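Local coordinates for protein PTHB1 (Homo sapiens, PDB 4YD8) that forms part of the BBSome, a coat complex thought to sort specific membrane proteins to primary cilia, this chain being the protein's N-terminal seven-bladed beta-propeller, at residues G152-I156 with V167-E171; C157-M161 with P185-A189; Q26-A32 with V82-V87. All coordinates share one frame; numbering follows the deposited sequence. Where two conformers were deposited one is given.

Interaction 1. Residues G152-I156 with V167-E171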
# COMPACT_ATOMS: atom_id res chain seq x y z
N GLY A 152 -0.75 17.52 10.30
CA GLY A 152 -1.21 16.74 11.44
C GLY A 152 -2.48 15.94 11.24
O GLY A 152 -3.08 15.45 12.18
N ARG A 153 -2.90 15.80 9.99
CA ARG A 153 -4.10 15.01 9.72
C ARG A 153 -4.01 14.39 8.33
O ARG A 153 -3.44 14.98 7.40
CB ARG A 153 -5.35 15.88 9.84
CG ARG A 153 -5.46 16.95 8.79
CD ARG A 153 -6.56 17.96 9.10
NE ARG A 153 -6.91 18.70 7.89
CZ ARG A 153 -8.02 19.42 7.74
NH1 ARG A 153 -8.90 19.50 8.72
NH2 ARG A 153 -8.26 20.05 6.59
N ASP A 154 -4.56 13.19 8.19
CA ASP A 154 -4.62 12.51 6.89
C ASP A 154 -6.05 12.49 6.40
O ASP A 154 -6.90 11.85 7.01
CB ASP A 154 -4.06 11.09 7.00
CG ASP A 154 -2.56 11.08 7.13
OD1 ASP A 154 -1.93 11.81 6.33
OD2 ASP A 154 -2.01 10.36 8.02
N LEU A 155 -6.31 13.19 5.30
CA LEU A 155 -7.62 13.14 4.66
C LEU A 155 -7.63 11.93 3.73
O LEU A 155 -6.58 11.40 3.42
CB LEU A 155 -7.89 14.43 3.89
CG LEU A 155 -7.75 15.73 4.68
CD1 LEU A 155 -8.45 16.87 3.96
CD2 LEU A 155 -8.28 15.56 6.10
N ILE A 156 -8.81 11.50 3.30
CA ILE A 156 -8.93 10.29 2.49
C ILE A 156 -9.65 10.63 1.19
O ILE A 156 -10.59 11.42 1.19
CB ILE A 156 -9.68 9.17 3.26
CG1 ILE A 156 -8.78 8.58 4.37
CG2 ILE A 156 -10.16 8.05 2.33
CD1 ILE A 156 -9.55 7.73 5.35
N VAL A 167 -13.67 12.95 -1.62
CA VAL A 167 -12.74 13.41 -0.61
C VAL A 167 -13.43 13.54 0.73
O VAL A 167 -14.51 14.15 0.83
CB VAL A 167 -12.10 14.76 -1.01
CG1 VAL A 167 -11.23 15.29 0.12
CG2 VAL A 167 -11.29 14.61 -2.29
N PHE A 168 -12.82 12.94 1.75
CA PHE A 168 -13.34 12.96 3.11
C PHE A 168 -12.35 13.65 4.03
O PHE A 168 -11.19 13.26 4.10
CB PHE A 168 -13.62 11.54 3.60
CG PHE A 168 -14.71 10.84 2.82
CD1 PHE A 168 -14.42 10.18 1.64
CD2 PHE A 168 -16.02 10.87 3.27
CE1 PHE A 168 -15.43 9.56 0.91
CE2 PHE A 168 -17.03 10.24 2.56
CZ PHE A 168 -16.73 9.58 1.38
N GLU A 169 -12.82 14.67 4.74
CA GLU A 169 -12.01 15.37 5.71
C GLU A 169 -12.26 14.71 7.06
O GLU A 169 -13.06 15.20 7.86
CB GLU A 169 -12.34 16.87 5.72
CG GLU A 169 -12.00 17.57 4.41
CD GLU A 169 -12.36 19.05 4.40
OE1 GLU A 169 -13.11 19.49 5.30
OE2 GLU A 169 -11.88 19.77 3.50
N GLN A 170 -11.59 13.59 7.28
CA GLN A 170 -11.76 12.77 8.48
C GLN A 170 -13.25 12.47 8.69
O GLN A 170 -13.85 11.81 7.84
CB GLN A 170 -11.09 13.47 9.68
CG GLN A 170 -9.58 13.68 9.38
CD GLN A 170 -8.79 14.34 10.50
OE1 GLN A 170 -9.16 15.41 10.99
NE2 GLN A 170 -7.67 13.72 10.88
N GLU A 171 -13.85 12.95 9.79
CA GLU A 171 -15.24 12.61 10.10
C GLU A 171 -16.28 13.20 9.14
O GLU A 171 -17.45 12.87 9.23
CB GLU A 171 -15.61 13.09 11.52
CG GLU A 171 -14.88 12.37 12.66
CD GLU A 171 -13.49 12.94 12.93
OE1 GLU A 171 -13.18 14.01 12.38
OE2 GLU A 171 -12.71 12.31 13.68
O HOH W 1 -5.66 14.65 12.98
O HOH W 2 -9.56 11.40 6.77

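Interaction 2. Residues C157-M161 with P185-A189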
# COMPACT_ATOMS: atom_id res chain seq x y z
N CYS A 157 -9.15 10.07 0.10
CA CYS A 157 -9.80 10.23 -1.21
C CYS A 157 -10.09 8.86 -1.75
O CYS A 157 -9.19 8.02 -1.89
CB CYS A 157 -8.90 11.00 -2.17
SG CYS A 157 -9.61 11.07 -3.86
N ILE A 158 -11.36 8.60 -2.06
CA ILE A 158 -11.78 7.32 -2.59
C ILE A 158 -12.18 7.49 -4.05
O ILE A 158 -12.97 8.37 -4.37
CB ILE A 158 -12.98 6.74 -1.79
CG1 ILE A 158 -12.61 6.48 -0.32
CG2 ILE A 158 -13.51 5.46 -2.44
CD1 ILE A 158 -13.85 6.22 0.55
N GLN A 159 -11.61 6.67 -4.93
CA GLN A 159 -12.05 6.64 -6.32
C GLN A 159 -13.19 5.64 -6.49
O GLN A 159 -13.04 4.47 -6.11
CB GLN A 159 -10.88 6.26 -7.25
CG GLN A 159 -11.31 6.21 -8.74
CD GLN A 159 -10.18 5.82 -9.67
OE1 GLN A 159 -10.17 6.18 -10.84
NE2 GLN A 159 -9.21 5.06 -9.14
N SER A 160 -14.32 6.08 -7.06
CA SER A 160 -15.43 5.18 -7.29
C SER A 160 -15.18 4.35 -8.55
O SER A 160 -14.32 4.69 -9.35
CB SER A 160 -16.75 5.97 -7.44
OG SER A 160 -16.76 6.68 -8.67
N MSE A 161 -15.95 3.28 -8.72
CA MSE A 161 -15.82 2.46 -9.91
C MSE A 161 -16.10 3.27 -11.18
O MSE A 161 -15.51 2.99 -12.21
CB MSE A 161 -16.76 1.24 -9.86
CG MSE A 161 -16.38 0.21 -8.80
SE MSE A 161 -14.65 -0.66 -9.17
CE MSE A 161 -14.87 -1.06 -11.06
N PRO A 185 -11.21 2.40 -13.74
CA PRO A 185 -10.43 3.05 -12.69
C PRO A 185 -9.00 2.50 -12.59
O PRO A 185 -8.80 1.28 -12.55
CB PRO A 185 -11.22 2.75 -11.41
CG PRO A 185 -12.00 1.53 -11.71
CD PRO A 185 -12.32 1.59 -13.19
N GLY A 186 -8.03 3.40 -12.56
CA GLY A 186 -6.63 3.02 -12.46
C GLY A 186 -6.16 3.13 -11.02
O GLY A 186 -6.93 3.49 -10.12
N PRO A 187 -4.87 2.86 -10.78
CA PRO A 187 -4.31 3.04 -9.45
C PRO A 187 -4.37 4.51 -9.05
O PRO A 187 -4.44 5.38 -9.93
CB PRO A 187 -2.84 2.56 -9.59
CG PRO A 187 -2.56 2.58 -11.05
CD PRO A 187 -3.89 2.39 -11.77
N LEU A 188 -4.36 4.77 -7.75
CA LEU A 188 -4.53 6.13 -7.25
C LEU A 188 -3.52 6.44 -6.15
O LEU A 188 -3.32 5.63 -5.25
CB LEU A 188 -5.95 6.31 -6.72
CG LEU A 188 -6.31 7.66 -6.11
CD1 LEU A 188 -6.47 8.74 -7.19
CD2 LEU A 188 -7.60 7.56 -5.29
N ALA A 189 -2.89 7.61 -6.22
CA ALA A 189 -1.93 8.00 -5.18
C ALA A 189 -1.94 9.50 -4.97
O ALA A 189 -2.27 10.27 -5.88
CB ALA A 189 -0.51 7.50 -5.52
O HOH W 3 -8.38 6.32 -12.70

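Interaction 3. Residues Q26-A32 with V82-V87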
# COMPACT_ATOMS: atom_id res chain seq x y z
N GLN A 26 -3.88 -6.56 -4.39
CA GLN A 26 -3.09 -5.41 -3.99
C GLN A 26 -4.06 -4.47 -3.27
O GLN A 26 -5.22 -4.35 -3.65
CB GLN A 26 -2.42 -4.74 -5.20
CG GLN A 26 -3.22 -3.65 -5.89
CD GLN A 26 -2.57 -3.17 -7.19
OE1 GLN A 26 -2.15 -3.97 -8.03
NE2 GLN A 26 -2.46 -1.86 -7.35
N GLY A 27 -3.59 -3.83 -2.21
CA GLY A 27 -4.50 -3.06 -1.38
C GLY A 27 -4.83 -3.74 -0.06
O GLY A 27 -5.11 -3.06 0.93
N CYS A 28 -4.78 -5.07 -0.03
CA CYS A 28 -5.23 -5.84 1.13
C CYS A 28 -4.18 -5.96 2.23
O CYS A 28 -4.48 -6.46 3.30
CB CYS A 28 -5.65 -7.25 0.71
SG CYS A 28 -7.23 -7.29 -0.20
N LEU A 29 -2.95 -5.54 1.94
CA LEU A 29 -1.83 -5.69 2.89
C LEU A 29 -1.32 -4.33 3.38
O LEU A 29 -1.01 -3.44 2.57
CB LEU A 29 -0.68 -6.46 2.22
CG LEU A 29 0.61 -6.56 3.05
CD1 LEU A 29 0.36 -7.36 4.33
CD2 LEU A 29 1.73 -7.17 2.21
N CYS A 30 -1.23 -4.16 4.69
CA CYS A 30 -0.70 -2.93 5.25
C CYS A 30 0.26 -3.26 6.39
O CYS A 30 0.01 -4.16 7.18
CB CYS A 30 -1.85 -2.04 5.73
SG CYS A 30 -1.32 -0.44 6.35
N LEU A 31 1.38 -2.55 6.41
CA LEU A 31 2.37 -2.69 7.47
C LEU A 31 2.49 -1.37 8.22
O LEU A 31 2.98 -0.39 7.66
CB LEU A 31 3.74 -3.08 6.89
CG LEU A 31 4.33 -4.48 7.02
CD1 LEU A 31 5.73 -4.50 6.39
CD2 LEU A 31 4.40 -4.94 8.49
N ALA A 32 2.07 -1.33 9.48
CA ALA A 32 2.08 -0.06 10.20
C ALA A 32 1.99 -0.24 11.70
O ALA A 32 1.57 -1.29 12.18
CB ALA A 32 0.89 0.82 9.72
N VAL A 82 -13.39 -6.76 2.03
CA VAL A 82 -12.43 -5.68 2.23
C VAL A 82 -11.71 -5.40 0.92
O VAL A 82 -11.10 -6.30 0.34
CB VAL A 82 -11.42 -6.02 3.34
CG1 VAL A 82 -10.38 -4.92 3.46
CG2 VAL A 82 -12.15 -6.21 4.66
N LEU A 83 -11.81 -4.17 0.43
CA LEU A 83 -11.17 -3.76 -0.81
C LEU A 83 -9.77 -3.20 -0.58
O LEU A 83 -8.89 -3.34 -1.42
CB LEU A 83 -12.00 -2.71 -1.54
CG LEU A 83 -13.40 -3.16 -1.98
CD1 LEU A 83 -14.03 -2.10 -2.87
CD2 LEU A 83 -13.33 -4.51 -2.68
N GLN A 84 -9.57 -2.55 0.56
CA GLN A 84 -8.28 -1.91 0.85
C GLN A 84 -8.16 -1.61 2.33
O GLN A 84 -9.16 -1.39 3.01
CB GLN A 84 -8.14 -0.63 0.03
CG GLN A 84 -6.71 -0.08 -0.05
CD GLN A 84 -6.58 1.09 -1.00
OE1 GLN A 84 -7.39 1.26 -1.92
NE2 GLN A 84 -5.55 1.91 -0.79
N VAL A 85 -6.93 -1.64 2.85
CA VAL A 85 -6.66 -1.19 4.22
C VAL A 85 -5.51 -0.18 4.20
O VAL A 85 -4.56 -0.32 3.41
CB VAL A 85 -6.30 -2.37 5.17
CG1 VAL A 85 -7.54 -3.20 5.50
CG2 VAL A 85 -5.24 -3.25 4.54
N GLU A 86 -5.62 0.86 5.02
CA GLU A 86 -4.57 1.87 5.17
C GLU A 86 -4.56 2.34 6.62
O GLU A 86 -5.55 2.20 7.33
CB GLU A 86 -4.78 3.08 4.25
CG GLU A 86 -4.77 2.82 2.73
CD GLU A 86 -3.46 2.24 2.18
OE1 GLU A 86 -2.39 2.31 2.85
OE2 GLU A 86 -3.51 1.74 1.03
N VAL A 87 -3.45 2.92 7.04
CA VAL A 87 -3.29 3.36 8.42
C VAL A 87 -2.75 4.77 8.37
O VAL A 87 -1.78 5.04 7.66
CB VAL A 87 -2.32 2.43 9.20
CG1 VAL A 87 -1.98 3.04 10.58
CG2 VAL A 87 -2.93 1.03 9.33
O HOH W 4 -0.45 -0.17 2.54
O HOH W 5 -2.71 -1.28 1.75

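Interaction 1. Residues G152-I156 with V167-E171
I156 and F168 face each other as an antiparallel hydrogen-bonded pair. I156 N reaches F168 O at 3.1 Å, and F168 N returns to I156 O at 2.8 Å, close to the line of the carbonyl. Both side chains lie on one face of the sheet. On the other, L155 and E169 run side by side, L155 CD1 touching E169 CG at 3.6 Å, while L155 CD2 also lies against one face of the R153 guanidinium, toward its rim. A branched leucine suits this place, since its two methyls serve the methylene of E169 and the arginine at once. Farther from the pair the backbones separate, and the extended side chain of Q170 crosses the gap obliquely to R153, bringing NE2 to 3.3 Å from R153 CB. That amide nitrogen donates to K89 O and to a water that is 2.8 Å from G152 O; a second water links D154 O to Q170 N, the latter bond weak. D154 turns the other way, its OD2 accepting from K89 N. L155 bonds through its backbone to G145, a residue critical for protein stability. The arrangement is the open end of a beta hairpin, strands 155-160 and 164-169, the middle pair of a four-stranded propeller blade.

Interaction 2. Residues C157-M161 with P185-A189
P185 packs its ring between Q159 and M161. Its CB lies 3.6 Å from Q159 OE1, and its CG meets the CE methyl of M161, a selenomethionine, at 3.9 Å. The chain of M161 bends at its second and third torsions, which carries CE back to the proline although the CB of M161 starts away from it. At G186 the contact turns polar: Q159 NE2 donates to G186 O over 2.9 Å, with the oxygen almost in the glutamine's amide plane. Q159 OE1 accepts a hydrogen bond from a water 2.6 Å away, and G186 N donates to the same water. Q159 needs its full length here: with CG anti to the backbone N (chi1 180°) and the chain extended, it spans from strand 155-160 to the loop that leads into strand 188-191 of the next blade. N141 joins in, its OD1 accepting from Q159 NE2 and its ND2 donating to G186 O. Glycine suits the spot, where a CB would run into P187 CD. Farther on, L188 reaches back to the strand, its CD2 lying 4.0 Å from Q159 CB and 4.3 Å from C157 SG. Thus the amide of Q159 engages both backbone polar groups of G186, O directly and N through water, between apolar contacts on P185 and L188, and N141 shares the work at the oxygen.

Interaction 3. Residues Q26-A32 with V82-V87
G27 and V85 make the direct backbone bond of this contact: V85 N donates to G27 O at 3.0 Å, tilted 24° from the carbonyl plane. Strands 29-32 and 84-87 then run nearly parallel, 11° apart, but with axes 6.4 Å from each other they stay separate sheets, the first strands of two successive blades. Glycine fits at 27 because its backbone has a positive phi and a CB there would press on L83 O. Opposite it, L83 and Q84 form a classic beta bulge against L102. Past this bond a water lies within hydrogen-bonding reach of L29 O, at 2.9 Å, and of V85 O, at 2.7 Å, bridging the two backbones.

Small side chains line the rest of the seam. C30 CB touches V85 CG2 at 3.8 Å; the residue swings its sulfur away from its own amide nitrogen (chi1 -176°), which brings SG to 3.7 Å from V87 CG2. A32 CB rests against V87 CB at 3.6 Å, the shortness of alanine leaving room for the branched valine. Q84 NE2 donates to E86 OE2 at 2.7 Å, using the oxygen's anti lone pair, while Q84 OE1 accepts from M142 N. The glutamine thus helps hold the carboxylate in position beside the strands. Between these two segments, then, one direct backbone bond is supplemented by water and small apolar groups, in place of continuous strand pairing.

Overall arrangement
Along the chain interaction 3 comes first and closes before the other two open; interactions 1 and 2 interleave, their segments alternating, and both draw on strand 155-160. Interaction 1 lies within one four-stranded blade, whereas interaction 2 joins that blade to the next at strand 188-191. Interaction 3 bridges two earlier blades, its centre about 6 Å from the centre of the chain. Centre to centre, interactions 1 and 2 are about 16 Å apart, 1 and 3 about 17 Å, 2 and 3 about 14 Å. Interactions 1 and 2 touch where F168 CE1 meets I158 CD1 at 3.7 Å. Together they illustrate how the propeller is built: paired strands inside a blade, and between blades isolated hydrogen bonds, bridging waters and apolar side chains.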